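Local coordinates for kinectin 1 (Kinesin receptor) (PDB 4MU6), which is a Legionella pneumophila effector, probably membrane-associated, whose elongated helical N-terminal domain has no established biochemical function, at residues Q115-L126 with L162-I173. Residues are numbered along the deposited sequence; the frame is centred on the assembly and turned at random.
Sequences QQTELRLLHYKL and LQRSINEREIKI
Leu122 and Ile166 sit at the middle of an antiparallel helix pair and interlock as reciprocal knobs into holes. Leu122 enters the space among Leu162, Ser165, Ile166 and Arg169, its CD1 lying 3.6 Å from Arg169 CG and its CD2 meeting CD2 of Leu162. Ile166 fills the return hole formed by Leu119, Leu122, His123 and Leu126: its CG1 lies 3.8 Å from Leu122 CB, while its CD1 touches both Leu126 CD2 and CD2 of the His123 ring. Leu119 is a third knob. Its CG is anti to the backbone N (chi1 175°), and from there CD1 meets Ile166 CG2 at 3.9 Å whereas CD2 turns to Ile173 CD1 and Glu170 CG.

Arg169, the fourth knob, combines apolar packing with the one hydrogen bond across the interface. A bend at chi2 (-65°) turns its end toward Gln115, where NH1 donates to Gln115 OE1 at 2.8 Å with the acceptor near the guanidinium plane; the donor, however, lies well above the carbonyl plane of the amide. Glu118 CB lies over the centre of one guanidinium face, 3.5 Å from CZ, and its carboxylate plane is stacked nearly parallel to that of the guanidinium. Glu118 OE1, 4.3 Å from Arg169 NH2 and well out of the guanidinium plane, has no N-H pointing at it, so any attraction is probably electrostatic only. The same Gln115 also packs its CB 3.4 Å from Ile173 CG1.

Ser165 presents CB to Leu122 while its OG bonds back to the carbonyl of Arg161. The local axes approach to 9.6 Å with a signed crossing angle of -157°, and the reciprocal knobs mark an antiparallel coiled coil. It joins helix 108-127 to the beginning of the long helix 158-217, far from the centre of this elongated domain.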
ATOM      1  N   GLN A 115       5.112  33.859  52.820  1.00 32.52           N
ATOM      2  CA  GLN A 115       5.943  35.007  52.478  1.00 34.43           C
ATOM      3  C   GLN A 115       5.255  36.305  52.879  1.00 43.30           C
ATOM      4  O   GLN A 115       5.898  37.239  53.383  1.00 44.01           O
ATOM      5  CB  GLN A 115       6.242  35.037  50.977  1.00 29.66           C
ATOM      6  CG  GLN A 115       7.099  33.877  50.465  1.00 34.61           C
ATOM      7  CD  GLN A 115       8.449  33.770  51.156  1.00 42.82           C
ATOM      8  OE1 GLN A 115       9.151  34.769  51.340  1.00 45.22           O
ATOM      9  NE2 GLN A 115       8.818  32.553  51.550  1.00 42.60           N
ATOM     10  N   GLN A 116       3.947  36.367  52.640  1.00 44.13           N
ATOM     11  CA  GLN A 116       3.191  37.588  52.907  1.00 44.85           C
ATOM     12  C   GLN A 116       3.103  37.892  54.394  1.00 41.20           C
ATOM     13  O   GLN A 116       3.179  39.044  54.811  1.00 45.16           O
ATOM     14  CB  GLN A 116       1.808  37.503  52.282  1.00 37.42           C
ATOM     15  CG  GLN A 116       1.827  37.917  50.825  1.00 43.95           C
ATOM     16  CD  GLN A 116       0.534  37.626  50.126  1.00 44.21           C
ATOM     17  OE1 GLN A 116      -0.311  36.898  50.645  1.00 43.78           O
ATOM     18  NE2 GLN A 116       0.364  38.191  48.934  1.00 46.57           N
ATOM     19  N   THR A 117       2.960  36.842  55.183  1.00 41.68           N
ATOM     20  CA  THR A 117       2.960  36.947  56.629  1.00 42.34           C
ATOM     21  C   THR A 117       4.294  37.481  57.118  1.00 45.51           C
ATOM     22  O   THR A 117       4.345  38.426  57.908  1.00 44.40           O
ATOM     23  CB  THR A 117       2.684  35.578  57.249  1.00 40.86           C
ATOM     24  OG1 THR A 117       1.314  35.235  57.000  1.00 38.02           O
ATOM     25  CG2 THR A 117       2.956  35.590  58.742  1.00 34.91           C
ATOM     26  N   GLU A 118       5.381  36.890  56.639  1.00 39.58           N
ATOM     27  CA  GLU A 118       6.702  37.406  56.975  1.00 38.69           C
ATOM     28  C   GLU A 118       6.879  38.838  56.465  1.00 36.29           C
ATOM     29  O   GLU A 118       7.510  39.670  57.125  1.00 42.01           O
ATOM     30  CB  GLU A 118       7.804  36.500  56.410  1.00 34.89           C
ATOM     31  CG  GLU A 118       7.773  35.064  56.934  1.00 46.71           C
ATOM     32  CD  GLU A 118       8.369  34.910  58.331  1.00 63.09           C
ATOM     33  OE1 GLU A 118       8.531  35.929  59.045  1.00 63.92           O
ATOM     34  OE2 GLU A 118       8.681  33.756  58.714  1.00 71.14           O
ATOM     35  N   LEU A 119       6.327  39.131  55.290  1.00 27.16           N
ATOM     36  CA  LEU A 119       6.458  40.473  54.723  1.00 38.15           C
ATOM     37  C   LEU A 119       5.715  41.490  55.598  1.00 45.29           C
ATOM     38  O   LEU A 119       6.172  42.619  55.793  1.00 40.17           O
ATOM     39  CB  LEU A 119       5.929  40.505  53.291  1.00 32.40           C
ATOM     40  CG  LEU A 119       5.874  41.859  52.593  1.00 32.58           C
ATOM     41  CD1 LEU A 119       7.226  42.572  52.642  1.00 32.66           C
ATOM     42  CD2 LEU A 119       5.403  41.663  51.160  1.00 34.07           C
ATOM     43  N   ARG A 120       4.573  41.067  56.137  1.00 44.99           N
ATOM     44  CA  ARG A 120       3.750  41.924  56.984  1.00 42.53           C
ATOM     45  C   ARG A 120       4.444  42.262  58.299  1.00 41.04           C
ATOM     46  O   ARG A 120       4.393  43.396  58.766  1.00 46.29           O
ATOM     47  CB  ARG A 120       2.396  41.265  57.258  1.00 45.42           C
ATOM     48  CG  ARG A 120       1.214  41.998  56.631  1.00 50.42           C
ATOM     49  CD  ARG A 120      -0.114  41.315  56.946  1.00 52.71           C
ATOM     50  NE  ARG A 120      -0.303  40.079  56.194  1.00 64.89           N
ATOM     51  CZ  ARG A 120      -0.302  38.859  56.731  1.00 72.33           C
ATOM     52  NH1 ARG A 120      -0.122  38.698  58.039  1.00 73.76           N
ATOM     53  NH2 ARG A 120      -0.485  37.795  55.958  1.00 72.29           N
ATOM     54  N   LEU A 121       5.070  41.263  58.902  1.00 36.84           N
ATOM     55  CA  LEU A 121       5.875  41.476  60.092  1.00 38.98           C
ATOM     56  C   LEU A 121       7.049  42.435  59.814  1.00 42.99           C
ATOM     57  O   LEU A 121       7.366  43.284  60.641  1.00 44.09           O
ATOM     58  CB  LEU A 121       6.379  40.129  60.612  1.00 37.55           C
ATOM     59  CG  LEU A 121       7.238  40.112  61.868  1.00 37.07           C
ATOM     60  CD1 LEU A 121       6.452  40.570  63.083  1.00 34.33           C
ATOM     61  CD2 LEU A 121       7.808  38.709  62.067  1.00 43.51           C
ATOM     62  N   LEU A 122       7.688  42.306  58.651  1.00 41.51           N
ATOM     63  CA  LEU A 122       8.774  43.217  58.299  1.00 40.31           C
ATOM     64  C   LEU A 122       8.296  44.669  58.201  1.00 43.26           C
ATOM     65  O   LEU A 122       9.010  45.587  58.626  1.00 38.07           O
ATOM     66  CB  LEU A 122       9.455  42.811  56.998  1.00 42.81           C
ATOM     67  CG  LEU A 122      10.276  41.522  56.997  1.00 43.72           C
ATOM     68  CD1 LEU A 122      10.697  41.229  55.584  1.00 39.81           C
ATOM     69  CD2 LEU A 122      11.497  41.631  57.917  1.00 39.74           C
ATOM     70  N   HIS A 123       7.099  44.876  57.647  1.00 37.81           N
ATOM     71  CA  HIS A 123       6.557  46.223  57.498  1.00 42.30           C
ATOM     72  C   HIS A 123       6.241  46.791  58.868  1.00 48.56           C
ATOM     73  O   HIS A 123       6.395  47.990  59.103  1.00 42.60           O
ATOM     74  CB  HIS A 123       5.281  46.220  56.664  1.00 37.36           C
ATOM     75  CG  HIS A 123       5.521  46.207  55.189  1.00 46.38           C
ATOM     76  ND1 HIS A 123       4.750  45.466  54.317  1.00 42.18           N
ATOM     77  CD2 HIS A 123       6.440  46.851  54.429  1.00 53.24           C
ATOM     78  CE1 HIS A 123       5.185  45.653  53.084  1.00 45.57           C
ATOM     79  NE2 HIS A 123       6.216  46.483  53.123  1.00 45.35           N
ATOM     80  N   TYR A 124       5.769  45.915  59.751  1.00 46.45           N
ATOM     81  CA  TYR A 124       5.469  46.277  61.131  1.00 50.84           C
ATOM     82  C   TYR A 124       6.764  46.685  61.835  1.00 51.30           C
ATOM     83  O   TYR A 124       6.830  47.745  62.453  1.00 53.29           O
ATOM     84  CB  TYR A 124       4.766  45.105  61.838  1.00 47.74           C
ATOM     85  CG  TYR A 124       4.416  45.309  63.301  1.00 52.62           C
ATOM     86  CD1 TYR A 124       3.310  46.072  63.678  1.00 56.57           C
ATOM     87  CD2 TYR A 124       5.172  44.706  64.310  1.00 54.48           C
ATOM     88  CE1 TYR A 124       2.983  46.250  65.027  1.00 60.28           C
ATOM     89  CE2 TYR A 124       4.852  44.877  65.657  1.00 62.06           C
ATOM     90  CZ  TYR A 124       3.757  45.649  66.009  1.00 62.50           C
ATOM     91  OH  TYR A 124       3.439  45.819  67.342  1.00 64.07           O
ATOM     92  N   LYS A 125       7.804  45.860  61.711  1.00 50.85           N
ATOM     93  CA  LYS A 125       9.115  46.197  62.273  1.00 51.37           C
ATOM     94  C   LYS A 125       9.705  47.506  61.727  1.00 51.77           C
ATOM     95  O   LYS A 125      10.361  48.236  62.454  1.00 47.96           O
ATOM     96  CB  LYS A 125      10.121  45.064  62.076  1.00 56.72           C
ATOM     97  CG  LYS A 125       9.804  43.790  62.836  1.00 59.63           C
ATOM     98  CD  LYS A 125      10.961  42.801  62.750  1.00 58.90           C
ATOM     99  CE  LYS A 125      10.674  41.536  63.547  1.00 61.94           C
ATOM    100  NZ  LYS A 125      11.875  40.656  63.635  1.00 68.63           N
ATOM    101  N   LEU A 126       9.483  47.799  60.454  1.00 57.21           N
ATOM    102  CA  LEU A 126      10.036  49.017  59.868  1.00 61.04           C
ATOM    103  C   LEU A 126       9.293  50.244  60.375  1.00 67.78           C
ATOM    104  O   LEU A 126       9.896  51.288  60.624  1.00 72.91           O
ATOM    105  CB  LEU A 126       9.977  48.966  58.341  1.00 63.34           C
ATOM    106  CG  LEU A 126      10.534  50.196  57.619  1.00 58.46           C
ATOM    107  CD1 LEU A 126      12.031  50.311  57.853  1.00 52.95           C
ATOM    108  CD2 LEU A 126      10.214  50.142  56.130  1.00 54.41           C
ATOM    109  N   LEU A 162      16.249  45.993  57.054  1.00 54.75           N
ATOM    110  CA  LEU A 162      14.820  45.701  56.962  1.00 41.87           C
ATOM    111  C   LEU A 162      14.345  45.937  55.530  1.00 48.73           C
ATOM    112  O   LEU A 162      13.522  45.179  55.010  1.00 46.64           O
ATOM    113  CB  LEU A 162      14.007  46.578  57.910  1.00 36.62           C
ATOM    114  CG  LEU A 162      13.882  46.079  59.346  1.00 41.56           C
ATOM    115  CD1 LEU A 162      13.084  47.070  60.180  1.00 42.43           C
ATOM    116  CD2 LEU A 162      13.225  44.705  59.367  1.00 44.96           C
ATOM    117  N   GLN A 163      14.860  46.995  54.904  1.00 41.89           N
ATOM    118  CA  GLN A 163      14.485  47.332  53.532  1.00 46.65           C
ATOM    119  C   GLN A 163      14.896  46.217  52.569  1.00 43.60           C
ATOM    120  O   GLN A 163      14.165  45.891  51.629  1.00 40.48           O
ATOM    121  CB  GLN A 163      15.132  48.652  53.100  1.00 48.26           C
ATOM    122  CG  GLN A 163      14.493  49.905  53.706  1.00 64.65           C
ATOM    123  CD  GLN A 163      15.251  51.190  53.356  1.00 72.19           C
ATOM    124  OE1 GLN A 163      16.487  51.229  53.383  1.00 74.44           O
ATOM    125  NE2 GLN A 163      14.508  52.243  53.019  1.00 64.26           N
ATOM    126  N   ARG A 164      16.077  45.652  52.803  1.00 41.96           N
ATOM    127  CA  ARG A 164      16.604  44.603  51.947  1.00 47.33           C
ATOM    128  C   ARG A 164      15.804  43.323  52.138  1.00 47.41           C
ATOM    129  O   ARG A 164      15.532  42.609  51.170  1.00 42.68           O
ATOM    130  CB  ARG A 164      18.095  44.366  52.205  1.00 47.09           C
ATOM    131  CG  ARG A 164      19.010  45.375  51.512  1.00 63.72           C
ATOM    132  CD  ARG A 164      20.486  44.990  51.628  1.00 71.69           C
ATOM    133  NE  ARG A 164      20.948  45.005  53.014  1.00 77.89           N
ATOM    134  CZ  ARG A 164      21.588  46.024  53.588  1.00 79.59           C
ATOM    135  NH1 ARG A 164      21.856  47.126  52.892  1.00 81.75           N
ATOM    136  NH2 ARG A 164      21.964  45.940  54.859  1.00 71.99           N
ATOM    137  N   SER A 165      15.418  43.049  53.383  1.00 45.72           N
ATOM    138  CA  SER A 165      14.579  41.893  53.686  1.00 47.12           C
ATOM    139  C   SER A 165      13.232  42.027  53.004  1.00 48.23           C
ATOM    140  O   SER A 165      12.744  41.071  52.388  1.00 47.18           O
ATOM    141  CB  SER A 165      14.389  41.737  55.187  1.00 46.15           C
ATOM    142  OG  SER A 165      15.583  41.275  55.781  1.00 44.47           O
ATOM    143  N   ILE A 166      12.641  43.216  53.107  1.00 38.75           N
ATOM    144  CA  ILE A 166      11.396  43.511  52.402  1.00 35.00           C
ATOM    145  C   ILE A 166      11.533  43.275  50.885  1.00 44.14           C
ATOM    146  O   ILE A 166      10.678  42.624  50.260  1.00 45.85           O
ATOM    147  CB  ILE A 166      10.944  44.954  52.652  1.00 36.41           C
ATOM    148  CG1 ILE A 166      10.485  45.110  54.104  1.00 36.05           C
ATOM    149  CG2 ILE A 166       9.821  45.324  51.694  1.00 30.39           C
ATOM    150  CD1 ILE A 166      10.263  46.553  54.540  1.00 46.10           C
ATOM    151  N   ASN A 167      12.610  43.796  50.298  1.00 37.14           N
ATOM    152  CA  ASN A 167      12.827  43.640  48.866  1.00 43.25           C
ATOM    153  C   ASN A 167      12.929  42.165  48.478  1.00 40.03           C
ATOM    154  O   ASN A 167      12.348  41.748  47.484  1.00 44.30           O
ATOM    155  CB  ASN A 167      14.059  44.412  48.383  1.00 41.21           C
ATOM    156  CG  ASN A 167      14.196  44.381  46.870  1.00 52.06           C
ATOM    157  OD1 ASN A 167      13.379  44.965  46.153  1.00 53.89           O
ATOM    158  ND2 ASN A 167      15.224  43.687  46.375  1.00 50.95           N
ATOM    159  N   GLU A 168      13.634  41.376  49.286  1.00 37.79           N
ATOM    160  CA  GLU A 168      13.741  39.947  49.024  1.00 46.25           C
ATOM    161  C   GLU A 168      12.390  39.235  49.122  1.00 47.11           C
ATOM    162  O   GLU A 168      12.088  38.379  48.286  1.00 35.61           O
ATOM    163  CB  GLU A 168      14.781  39.268  49.927  1.00 51.62           C
ATOM    164  CG  GLU A 168      14.979  37.778  49.575  1.00 51.68           C
ATOM    165  CD  GLU A 168      16.109  37.095  50.351  1.00 52.62           C
ATOM    166  OE1 GLU A 168      16.575  37.656  51.376  1.00 41.87           O
ATOM    167  OE2 GLU A 168      16.528  35.986  49.928  1.00 53.36           O
ATOM    168  N   ARG A 169      11.580  39.589  50.119  1.00 41.62           N
ATOM    169  CA  ARG A 169      10.263  38.969  50.263  1.00 41.66           C
ATOM    170  C   ARG A 169       9.401  39.234  49.034  1.00 37.14           C
ATOM    171  O   ARG A 169       8.716  38.331  48.535  1.00 35.38           O
ATOM    172  CB  ARG A 169       9.527  39.478  51.506  1.00 41.23           C
ATOM    173  CG  ARG A 169      10.129  39.039  52.827  1.00 46.28           C
ATOM    174  CD  ARG A 169      10.036  37.541  53.016  1.00 38.29           C
ATOM    175  NE  ARG A 169      10.711  37.111  54.239  1.00 39.17           N
ATOM    176  CZ  ARG A 169      10.725  35.857  54.675  1.00 36.38           C
ATOM    177  NH1 ARG A 169      10.107  34.934  53.979  1.00 37.28           N
ATOM    178  NH2 ARG A 169      11.353  35.527  55.802  1.00 40.24           N
ATOM    179  N   GLU A 170       9.434  40.473  48.552  1.00 38.75           N
ATOM    180  CA  GLU A 170       8.596  40.878  47.420  1.00 38.02           C
ATOM    181  C   GLU A 170       9.001  40.212  46.111  1.00 36.70           C
ATOM    182  O   GLU A 170       8.146  39.862  45.292  1.00 42.74           O
ATOM    183  CB  GLU A 170       8.603  42.399  47.251  1.00 41.83           C
ATOM    184  CG  GLU A 170       7.937  43.155  48.386  1.00 55.83           C
ATOM    185  CD  GLU A 170       7.710  44.624  48.056  1.00 70.62           C
ATOM    186  OE1 GLU A 170       8.705  45.386  47.961  1.00 69.16           O
ATOM    187  OE2 GLU A 170       6.531  45.015  47.896  1.00 78.93           O
ATOM    188  N   ILE A 171      10.300  40.053  45.904  1.00 38.56           N
ATOM    189  CA  ILE A 171      10.786  39.350  44.721  1.00 38.77           C
ATOM    190  C   ILE A 171      10.361  37.884  44.802  1.00 41.23           C
ATOM    191  O   ILE A 171       9.972  37.273  43.800  1.00 39.34           O
ATOM    192  CB  ILE A 171      12.322  39.481  44.563  1.00 36.03           C
ATOM    193  CG1 ILE A 171      12.696  40.915  44.151  1.00 42.58           C
ATOM    194  CG2 ILE A 171      12.845  38.486  43.528  1.00 42.97           C
ATOM    195  CD1 ILE A 171      14.197  41.254  44.227  1.00 41.96           C
ATOM    196  N   LYS A 172      10.424  37.321  46.005  1.00 44.19           N
ATOM    197  CA  LYS A 172      10.069  35.922  46.176  1.00 42.43           C
ATOM    198  C   LYS A 172       8.592  35.721  45.839  1.00 44.28           C
ATOM    199  O   LYS A 172       8.229  34.769  45.158  1.00 39.35           O
ATOM    200  CB  LYS A 172      10.392  35.433  47.590  1.00 34.23           C
ATOM    201  CG  LYS A 172       9.960  33.986  47.876  1.00 30.15           C
ATOM    202  CD  LYS A 172      10.516  32.995  46.848  1.00 37.70           C
ATOM    203  CE  LYS A 172      10.185  31.568  47.256  1.00 37.96           C
ATOM    204  NZ  LYS A 172      10.640  30.541  46.284  1.00 41.56           N
ATOM    205  N   ILE A 173       7.757  36.650  46.292  1.00 39.28           N
ATOM    206  CA  ILE A 173       6.326  36.564  46.050  1.00 40.90           C
ATOM    207  C   ILE A 173       6.019  36.734  44.565  1.00 40.19           C
ATOM    208  O   ILE A 173       5.167  36.028  44.015  1.00 34.98           O
ATOM    209  CB  ILE A 173       5.568  37.602  46.903  1.00 34.87           C
ATOM    210  CG1 ILE A 173       5.602  37.173  48.371  1.00 32.88           C
ATOM    211  CG2 ILE A 173       4.154  37.786  46.412  1.00 32.31           C
ATOM    212  CD1 ILE A 173       5.247  38.277  49.360  1.00 34.93           C
TER